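Local coordinates for protein cytidylyltransferase (Leptospira borgpetersenii serovar Hardjo-bovis, PDB 6OEW) that probably transfers nucleotidyl groups, as expected of a cytidylyltransferase with a GT-A type fold, and binds magnesium, at residues L57-N62 with I87-D92; S195-T200 with V230-P235. All coordinates share one frame; numbering follows the deposited sequence. Where two conformers were deposited one is given.

Overall arrangement
From the N terminus, interaction 1 comes first. Segment 57-62 takes in the end of strand 54-59 and the turn after it. The chain passes through helix 65-73 and strand 77-81 before helix 86-96 returns to strand 54-59 and closes interaction 1. The chain then completes the mixed sheet with strand 185-187 and enters the loop of 195-200. After helix 204-214, helix 224-233 closes interaction 2 on that loop. The contacts are in series and neither nest nor cross. The centres of interactions 1 and 2 are about 32 Å apart, on opposite sides of the chain's centre. Interaction 1 ties a helix to the parallel part of the sheet; interaction 2 holds a C-terminal helix to a loop.

Interaction 1. Residues L57-N62 with I87-D92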
loop_
_atom_site.group_PDB
_atom_site.type_symbol
_atom_site.label_atom_id
_atom_site.label_comp_id
_atom_site.label_asym_id
_atom_site.label_seq_id
_atom_site.Cartn_x
_atom_site.Cartn_y
_atom_site.Cartn_z
ATOM N N LEU A 57 -10.646 -1.182 -1.141
ATOM C CA LEU A 57 -11.176 -1.684 -2.395
ATOM C C LEU A 57 -11.019 -3.198 -2.364
ATOM O O LEU A 57 -9.894 -3.703 -2.385
ATOM C CB LEU A 57 -10.424 -1.115 -3.585
ATOM C CG LEU A 57 -10.781 0.278 -4.123
ATOM C CD1 LEU A 57 -10.747 1.322 -3.003
ATOM C CD2 LEU A 57 -9.805 0.600 -5.234
ATOM N N THR A 58 -12.135 -3.921 -2.369
ATOM C CA THR A 58 -12.044 -5.376 -2.299
ATOM C C THR A 58 -12.960 -5.975 -3.369
ATOM O O THR A 58 -13.401 -5.259 -4.277
ATOM C CB THR A 58 -12.378 -5.849 -0.872
ATOM O OG1 THR A 58 -12.074 -7.252 -0.722
ATOM C CG2 THR A 58 -13.853 -5.585 -0.532
ATOM N N THR A 59 -13.219 -7.282 -3.325
ATOM C CA THR A 59 -14.051 -7.910 -4.340
ATOM C C THR A 59 -15.478 -8.071 -3.831
ATOM O O THR A 59 -15.781 -7.840 -2.661
ATOM C CB THR A 59 -13.524 -9.297 -4.760
ATOM O OG1 THR A 59 -14.066 -10.274 -3.869
ATOM C CG2 THR A 59 -11.987 -9.358 -4.692
ATOM N N GLU A 60 -16.340 -8.524 -4.729
ATOM C CA GLU A 60 -17.736 -8.810 -4.432
ATOM C C GLU A 60 -17.958 -10.235 -3.946
ATOM O O GLU A 60 -19.107 -10.611 -3.675
ATOM C CB GLU A 60 -18.597 -8.565 -5.674
ATOM C CG GLU A 60 -18.479 -7.126 -6.207
ATOM C CD GLU A 60 -19.468 -6.838 -7.330
ATOM O OE1 GLU A 60 -19.049 -6.354 -8.409
ATOM O OE2 GLU A 60 -20.667 -7.096 -7.126
ATOM N N GLU A 61 -16.897 -11.027 -3.844
ATOM C CA GLU A 61 -17.054 -12.406 -3.408
ATOM C C GLU A 61 -17.410 -12.453 -1.926
ATOM O O GLU A 61 -16.993 -11.603 -1.131
ATOM C CB GLU A 61 -15.781 -13.199 -3.698
ATOM C CG GLU A 61 -15.555 -13.376 -5.198
ATOM C CD GLU A 61 -14.284 -14.124 -5.537
ATOM O OE1 GLU A 61 -13.673 -14.742 -4.638
ATOM O OE2 GLU A 61 -13.900 -14.098 -6.726
ATOM N N ASN A 62 -18.210 -13.464 -1.567
ATOM C CA ASN A 62 -18.713 -13.584 -0.198
ATOM C C ASN A 62 -17.591 -13.585 0.837
ATOM O O ASN A 62 -17.774 -13.061 1.944
ATOM C CB ASN A 62 -19.565 -14.850 -0.069
ATOM C CG ASN A 62 -20.951 -14.678 -0.695
ATOM O OD1 ASN A 62 -21.506 -13.573 -0.725
ATOM N ND2 ASN A 62 -21.505 -15.764 -1.198
ATOM N N ILE A 87 -7.414 -2.318 -12.536
ATOM C CA ILE A 87 -7.589 -1.020 -13.176
ATOM C C ILE A 87 -9.053 -0.609 -13.105
ATOM O O ILE A 87 -9.375 0.538 -12.761
ATOM C CB ILE A 87 -7.064 -1.046 -14.622
ATOM C CG1 ILE A 87 -5.533 -1.150 -14.626
ATOM C CG2 ILE A 87 -7.485 0.246 -15.376
ATOM C CD1 ILE A 87 -4.938 -1.138 -16.044
ATOM N N GLN A 88 -9.966 -1.549 -13.386
ATOM C CA GLN A 88 -11.390 -1.230 -13.306
ATOM C C GLN A 88 -11.811 -0.969 -11.867
ATOM O O GLN A 88 -12.607 -0.059 -11.609
ATOM C CB GLN A 88 -12.251 -2.345 -13.903
ATOM C CG GLN A 88 -13.755 -1.989 -13.907
ATOM C CD GLN A 88 -14.684 -3.199 -14.099
ATOM O OE1 GLN A 88 -15.071 -3.879 -13.133
ATOM N NE2 GLN A 88 -15.055 -3.458 -15.349
ATOM N N ARG A 89 -11.316 -1.769 -10.919
ATOM C CA ARG A 89 -11.684 -1.554 -9.520
ATOM C C ARG A 89 -11.236 -0.175 -9.038
ATOM O O ARG A 89 -11.993 0.524 -8.348
ATOM C CB ARG A 89 -11.086 -2.638 -8.628
ATOM C CG ARG A 89 -11.823 -2.785 -7.291
ATOM C CD ARG A 89 -11.005 -3.520 -6.220
ATOM N NE ARG A 89 -10.672 -4.883 -6.641
ATOM C CZ ARG A 89 -9.844 -5.674 -5.968
ATOM N NH1 ARG A 89 -9.284 -5.239 -4.828
ATOM N NH2 ARG A 89 -9.590 -6.905 -6.427
ATOM N N TYR A 90 -10.006 0.232 -9.390
ATOM C CA TYR A 90 -9.510 1.543 -8.960
ATOM C C TYR A 90 -10.197 2.667 -9.714
ATOM O O TYR A 90 -10.444 3.744 -9.152
ATOM C CB TYR A 90 -8.003 1.648 -9.159
ATOM C CG TYR A 90 -7.228 1.237 -7.950
ATOM C CD1 TYR A 90 -7.030 -0.111 -7.665
ATOM C CD2 TYR A 90 -6.708 2.191 -7.072
ATOM C CE1 TYR A 90 -6.332 -0.505 -6.548
ATOM C CE2 TYR A 90 -6.008 1.809 -5.949
ATOM C CZ TYR A 90 -5.832 0.454 -5.691
ATOM O OH TYR A 90 -5.134 0.078 -4.565
ATOM N N LEU A 91 -10.481 2.458 -10.999
ATOM C CA LEU A 91 -11.142 3.507 -11.766
ATOM C C LEU A 91 -12.578 3.693 -11.282
ATOM O O LEU A 91 -13.037 4.825 -11.094
ATOM C CB LEU A 91 -11.084 3.174 -13.259
ATOM C CG LEU A 91 -11.481 4.254 -14.257
ATOM C CD1 LEU A 91 -10.736 5.543 -13.970
ATOM C CD2 LEU A 91 -11.216 3.787 -15.671
ATOM N N ASP A 92 -13.291 2.587 -11.038
ATOM C CA ASP A 92 -14.634 2.670 -10.463
ATOM C C ASP A 92 -14.615 3.435 -9.133
ATOM O O ASP A 92 -15.420 4.351 -8.908
ATOM C CB ASP A 92 -15.203 1.265 -10.224
ATOM C CG ASP A 92 -15.678 0.547 -11.495
ATOM O OD1 ASP A 92 -15.744 1.139 -12.581
ATOM O OD2 ASP A 92 -15.985 -0.667 -11.378
#
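Leu57, which meets both Arg89 and Tyr90, places CG anti to its own carbonyl carbon, beside the backbone N (chi1 -82°). The Arg89 chain bends at chi3 (-61°), which sets NE where it donates to Ser82 O, a partner outside the two segments. The CD2 methyl of Leu57 lies over the Tyr90 ring, 3.6 Å from the ring centroid and nearly on the ring normal. This is a CH-pi contact over the centre of one face, and the two side chains cross at about a right angle.

Arg89 makes the other half of the contact. Its CD packs against Leu57 CB at 3.6 Å. The same carbon lies 3.5 Å from Thr58 O. At the edge of the guanidinium, near its plane, Arg89 NH1 gives a weak, bent hydrogen bond to Leu57 O at 2.9 Å. Arg89 NH2 approaches Thr59 CG2 to 3.8 Å. Tyr90 OH is hydrogen-bonded to Leu14 O on strand 11-16.

In the same segment, Thr59 OG1 accepts from Glu61 N at 2.9 Å and forms an ST turn. The same hydroxyl is hydrogen-bonded to Asp64 OD2.

The contact packs helix 86-96 on the sheet at strand 54-59. The axes of the strand 57-59 and helix 87-92 segments approach to 9.2 Å. This is consistent with the Rossmann-like, probably nucleotide-binding half of a GT-A fold. All five touching residues are buried. Several backbone carbonyls lie around the Arg89 guanidinium: Thr58 O over a face, Leu57 O at an edge and Ser82 O on NE. Their dipoles would be expected to stabilise its positive charge in this buried setting.

Interaction 2. Residues S195-T200 with V230-P235; sequences SKYRLT and VIKKNP
Tyr197 and Ile231 are the pair with the nearest CA atoms, 9.1 Å apart, where an irregular loop passes the last turn of helix 224-233. Side chains and one water bridge the two segments. Tyr197 and Ile231 slide past each other in opposite directions. Ile231 CG2 comes within 3.5 Å of Tyr197 CE1, oblique to the ring. The Ile231 CD1 methyl meets Leu199 tip to tip, 4.1 Å from Leu199 CD1.

Lys232 crosses Tyr197 at about a right angle. A bend at chi4 (-59°) turns NZ to the edge of the ring, in its plane, where it donates to Tyr197 OH at 3.1 Å. A water also joins Tyr197 OH to the backbone: it donates to Ile231 O at 3.0 Å. The hydroxyl is thus held by both an amine and a water. Lys196 NZ stands 4.2 Å from Lys232 NZ, a pairing of like charges that is probably mildly repulsive.

Past the helix end, Asn234 ND2 donates to Val230 O at 3.0 Å, and Asn234 N bonds to the same oxygen.

Leu199 and Ile231 both touch Cys213, so helix 204-214 packs against the apolar side of the contact. Thr200 OG1 is hydrogen-bonded to the backbone O of Asp108, a residue seen to bind magnesium. The loop lies between strand 185-187 and helix 204-214, and Tyr197 and Leu199 share backbone hydrogen bonds with Arg144.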
loop_
_atom_site.group_PDB
_atom_site.type_symbol
_atom_site.label_atom_id
_atom_site.label_comp_id
_atom_site.label_asym_id
_atom_site.label_seq_id
_atom_site.Cartn_x
_atom_site.Cartn_y
_atom_site.Cartn_z
ATOM N N SER A 195 16.477 -1.977 1.259
ATOM C CA SER A 195 15.712 -2.953 0.489
ATOM C C SER A 195 15.957 -4.388 0.944
ATOM O O SER A 195 15.151 -5.275 0.617
ATOM C CB SER A 195 16.061 -2.831 -0.985
ATOM O OG SER A 195 17.464 -2.961 -1.147
ATOM N N LYS A 196 17.057 -4.647 1.668
ATOM C CA LYS A 196 17.317 -6.013 2.135
ATOM C C LYS A 196 16.316 -6.468 3.184
ATOM O O LYS A 196 16.268 -7.667 3.492
ATOM C CB LYS A 196 18.734 -6.132 2.709
ATOM C CG LYS A 196 18.970 -5.255 3.941
ATOM C CD LYS A 196 20.430 -5.256 4.394
ATOM C CE LYS A 196 20.650 -4.214 5.483
ATOM N NZ LYS A 196 22.053 -4.210 5.999
ATOM N N TYR A 197 15.517 -5.555 3.735
ATOM C CA TYR A 197 14.511 -5.916 4.723
ATOM C C TYR A 197 13.167 -6.150 4.047
ATOM O O TYR A 197 12.747 -5.385 3.174
ATOM C CB TYR A 197 14.384 -4.836 5.796
ATOM C CG TYR A 197 15.649 -4.650 6.600
ATOM C CD1 TYR A 197 16.085 -5.632 7.496
ATOM C CD2 TYR A 197 16.418 -3.505 6.459
ATOM C CE1 TYR A 197 17.258 -5.458 8.227
ATOM C CE2 TYR A 197 17.584 -3.322 7.186
ATOM C CZ TYR A 197 18.000 -4.297 8.066
ATOM O OH TYR A 197 19.162 -4.113 8.786
ATOM N N ARG A 198 12.492 -7.210 4.458
ATOM C CA ARG A 198 11.199 -7.570 3.894
ATOM C C ARG A 198 10.138 -7.415 4.972
ATOM O O ARG A 198 10.113 -8.175 5.940
ATOM C CB ARG A 198 11.216 -8.997 3.360
ATOM C CG ARG A 198 9.852 -9.432 2.842
ATOM C CD ARG A 198 9.917 -10.882 2.324
ATOM N NE ARG A 198 10.622 -10.955 1.048
ATOM C CZ ARG A 198 10.047 -10.755 -0.139
ATOM N NH1 ARG A 198 8.745 -10.465 -0.229
ATOM N NH2 ARG A 198 10.779 -10.842 -1.247
ATOM N N LEU A 199 9.259 -6.437 4.801
ATOM C CA LEU A 199 8.243 -6.144 5.801
ATOM C C LEU A 199 6.846 -6.206 5.195
ATOM O O LEU A 199 5.907 -5.583 5.700
ATOM C CB LEU A 199 8.528 -4.781 6.454
ATOM C CG LEU A 199 9.880 -4.767 7.193
ATOM C CD1 LEU A 199 10.251 -3.380 7.700
ATOM C CD2 LEU A 199 9.882 -5.775 8.338
ATOM N N THR A 200 6.690 -6.955 4.117
ATOM C CA THR A 200 5.382 -7.257 3.572
ATOM C C THR A 200 4.970 -8.643 4.070
ATOM O O THR A 200 5.788 -9.380 4.639
ATOM C CB THR A 200 5.434 -7.177 2.042
ATOM O OG1 THR A 200 4.144 -7.443 1.489
ATOM C CG2 THR A 200 6.463 -8.130 1.501
ATOM N N VAL A 230 15.128 -0.393 15.304
ATOM C CA VAL A 230 14.872 -1.497 16.227
ATOM C C VAL A 230 15.316 -2.830 15.621
ATOM O O VAL A 230 15.891 -3.676 16.317
ATOM C CB VAL A 230 13.384 -1.515 16.633
ATOM C CG1 VAL A 230 12.968 -2.888 17.111
ATOM C CG2 VAL A 230 13.135 -0.498 17.731
ATOM N N ILE A 231 15.055 -3.039 14.327
ATOM C CA ILE A 231 15.537 -4.235 13.634
ATOM C C ILE A 231 17.062 -4.277 13.637
ATOM O O ILE A 231 17.674 -5.335 13.853
ATOM C CB ILE A 231 14.977 -4.289 12.198
ATOM C CG1 ILE A 231 13.457 -4.506 12.194
ATOM C CG2 ILE A 231 15.681 -5.373 11.392
ATOM C CD1 ILE A 231 12.771 -4.231 10.842
ATOM N N LYS A 232 17.708 -3.125 13.424
ATOM C CA LYS A 232 19.166 -3.108 13.455
ATOM C C LYS A 232 19.705 -3.430 14.846
ATOM O O LYS A 232 20.762 -4.066 14.964
ATOM C CB LYS A 232 19.694 -1.756 12.963
ATOM C CG LYS A 232 19.521 -1.576 11.456
ATOM C CD LYS A 232 20.272 -0.347 10.928
ATOM C CE LYS A 232 20.067 -0.163 9.414
ATOM N NZ LYS A 232 20.527 -1.329 8.594
ATOM N N LYS A 233 18.999 -3.018 15.903
ATOM C CA LYS A 233 19.448 -3.328 17.258
ATOM C C LYS A 233 19.084 -4.747 17.676
ATOM O O LYS A 233 19.760 -5.328 18.534
ATOM C CB LYS A 233 18.856 -2.332 18.256
ATOM N N ASN A 234 18.031 -5.315 17.090
ATOM C CA ASN A 234 17.555 -6.661 17.409
ATOM C C ASN A 234 17.469 -7.471 16.122
ATOM O O ASN A 234 16.371 -7.778 15.646
ATOM C CB ASN A 234 16.199 -6.595 18.112
ATOM C CG ASN A 234 16.242 -5.752 19.372
ATOM O OD1 ASN A 234 16.528 -6.259 20.457
ATOM N ND2 ASN A 234 15.990 -4.450 19.230
ATOM N N PRO A 235 18.615 -7.836 15.532
ATOM C CA PRO A 235 18.584 -8.494 14.215
ATOM C C PRO A 235 17.738 -9.759 14.180
ATOM O O PRO A 235 17.248 -10.122 13.103
ATOM C CB PRO A 235 20.066 -8.790 13.936
ATOM C CG PRO A 235 20.713 -8.815 15.286
ATOM C CD PRO A 235 19.978 -7.776 16.085
HETATM O O HOH W 1 19.317 -6.047 11.416
#